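Local coordinates for uncharacterized protein (PDB 3LPZ) that probably acts in the Get pathway of tail-anchored protein biogenesis, as an alpha-solenoid that binds Get5 and other partners, at residues D56-V61 and G75-L80. Residues are numbered along the deposited sequence; the frame is centred on the assembly and turned at random. Where two conformers were deposited one is given.
Sequences DILASV and GDLAVL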
loop_
_atom_site.group_PDB
_atom_site.type_symbol
_atom_site.label_atom_id
_atom_site.label_comp_id
_atom_site.label_asym_id
_atom_site.label_seq_id
_atom_site.Cartn_x
_atom_site.Cartn_y
_atom_site.Cartn_z
ATOM N N ASP A 56 -16.218 17.176 -16.847
ATOM C CA ASP A 56 -17.551 16.569 -16.703
ATOM C C ASP A 56 -17.809 15.664 -17.909
ATOM O O ASP A 56 -18.289 14.546 -17.751
ATOM C CB ASP A 56 -18.660 17.623 -16.598
ATOM C CG ASP A 56 -18.728 18.296 -15.228
ATOM O OD1 ASP A 56 -18.139 17.803 -14.246
ATOM O OD2 ASP A 56 -19.377 19.351 -15.135
ATOM N N ILE A 57 -17.466 16.148 -19.103
ATOM C CA ILE A 57 -17.624 15.356 -20.328
ATOM C C ILE A 57 -16.817 14.050 -20.288
ATOM O O ILE A 57 -17.371 12.965 -20.501
ATOM C CB ILE A 57 -17.264 16.176 -21.589
ATOM C CG1 ILE A 57 -18.300 17.303 -21.771
ATOM C CG2 ILE A 57 -17.209 15.263 -22.843
ATOM C CD1 ILE A 57 -17.843 18.413 -22.689
ATOM N N LEU A 58 -15.519 14.155 -20.019
ATOM C CA LEU A 58 -14.661 12.956 -19.964
ATOM C C LEU A 58 -15.097 11.966 -18.880
ATOM O O LEU A 58 -15.144 10.748 -19.125
ATOM C CB LEU A 58 -13.179 13.361 -19.768
ATOM C CG LEU A 58 -12.610 14.083 -20.997
ATOM C CD1 LEU A 58 -11.240 14.698 -20.702
ATOM C CD2 LEU A 58 -12.521 13.141 -22.187
ATOM N N ALA A 59 -15.380 12.467 -17.675
ATOM C CA ALA A 59 -15.779 11.565 -16.579
ATOM C C ALA A 59 -17.108 10.858 -16.882
ATOM O O ALA A 59 -17.221 9.666 -16.666
ATOM C CB ALA A 59 -15.848 12.324 -15.193
ATOM N N SER A 60 -18.111 11.590 -17.375
ATOM C CA SER A 60 -19.418 10.964 -17.614
ATOM C C SER A 60 -19.329 9.942 -18.741
ATOM O O SER A 60 -19.829 8.826 -18.606
ATOM C CB SER A 60 -20.485 12.006 -17.989
ATOM O OG SER A 60 -20.553 13.017 -17.013
ATOM N N VAL A 61 -18.671 10.305 -19.837
ATOM C CA VAL A 61 -18.615 9.434 -21.009
ATOM C C VAL A 61 -17.672 8.235 -20.790
ATOM O O VAL A 61 -17.947 7.118 -21.264
ATOM C CB VAL A 61 -18.239 10.206 -22.312
ATOM C CG1 VAL A 61 -18.038 9.227 -23.502
ATOM C CG2 VAL A 61 -19.309 11.309 -22.661
ATOM N N GLY A 75 -11.356 3.312 -20.851
ATOM C CA GLY A 75 -10.113 3.475 -20.069
ATOM C C GLY A 75 -9.239 4.586 -20.633
ATOM O O GLY A 75 -8.613 5.342 -19.895
ATOM N N ASP A 76 -9.167 4.665 -21.958
ATOM C CA ASP A 76 -8.405 5.727 -22.599
ATOM C C ASP A 76 -8.994 7.099 -22.209
ATOM O O ASP A 76 -8.257 8.044 -21.901
ATOM C CB ASP A 76 -8.412 5.538 -24.114
ATOM C CG ASP A 76 -7.427 4.476 -24.578
ATOM O OD1 ASP A 76 -6.627 3.960 -23.764
ATOM O OD2 ASP A 76 -7.446 4.148 -25.781
ATOM N N LEU A 77 -10.321 7.204 -22.182
ATOM C CA LEU A 77 -10.940 8.461 -21.726
ATOM C C LEU A 77 -10.659 8.751 -20.248
ATOM O O LEU A 77 -10.498 9.916 -19.862
ATOM C CB LEU A 77 -12.450 8.468 -21.982
ATOM C CG LEU A 77 -12.931 9.310 -23.152
ATOM C CD1 LEU A 77 -11.995 9.265 -24.354
ATOM C CD2 LEU A 77 -14.336 8.999 -23.510
ATOM N N ALA A 78 -10.620 7.692 -19.434
ATOM C CA ALA A 78 -10.309 7.856 -18.004
ATOM C C ALA A 78 -8.876 8.361 -17.830
ATOM O O ALA A 78 -8.609 9.196 -16.975
ATOM C CB ALA A 78 -10.535 6.532 -17.223
ATOM N N VAL A 79 -7.948 7.848 -18.637
ATOM C CA VAL A 79 -6.554 8.359 -18.620
ATOM C C VAL A 79 -6.509 9.827 -19.069
ATOM O O VAL A 79 -5.777 10.654 -18.474
ATOM C CB VAL A 79 -5.594 7.443 -19.482
ATOM C CG1 VAL A 79 -4.186 8.046 -19.631
ATOM C CG2 VAL A 79 -5.495 6.037 -18.843
ATOM N N LEU A 80 -7.297 10.169 -20.097
ATOM C CA LEU A 80 -7.359 11.554 -20.591
ATOM C C LEU A 80 -7.900 12.480 -19.491
ATOM O O LEU A 80 -7.495 13.624 -19.370
ATOM C CB LEU A 80 -8.249 11.627 -21.842
ATOM C CG LEU A 80 -8.293 12.941 -22.625
ATOM C CD1 LEU A 80 -6.877 13.429 -22.954
ATOM C CD2 LEU A 80 -9.154 12.797 -23.905
#
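Leu77 packs against Leu58 and Val61 where two consecutive helices of the alpha-solenoid, 51-67 and 71-88, form an antiparallel hairpin. The short segments approach to 8.8 Å at an angle of 150° between their directions. The interface is wholly apolar. Leu77 and Leu58 both point toward the opposite helix, and their CA atoms lie 6.1 Å apart. Leu77 makes contact through its branch carbon CG and its methyl CD2. Its CG meets CD2 of Leu58 at 4.0 Å, the two side chains crossing at about a right angle. Its CD2 meets CG1 of Val61 at 3.7 Å, the side chains meeting at a slant. With CG1 anti to the backbone N (chi1 174°), Val61 brings this methyl, and not CG2, against Leu77. Leu77 also touches Ser62 and Leu65, further along helix 51-67. Ala78 turns its methyl away from 56-61, and with Val79 it packs on Phe117 of helix 112-128, which covers another face of helix 71-88. Leu80 closes the contact at its partly exposed border, crossing Leu58 at about a right angle. Cutting Leu58 back to an alanine would probably open a gap between the helices, leaving Leu77 with Val61 alone across these segments. Leu80 has two conformers, so its part is less certain; in the one described, its CG lies 3.9 Å from Leu58 CD1 and its CD2 3.8 Å from Leu58 CD2.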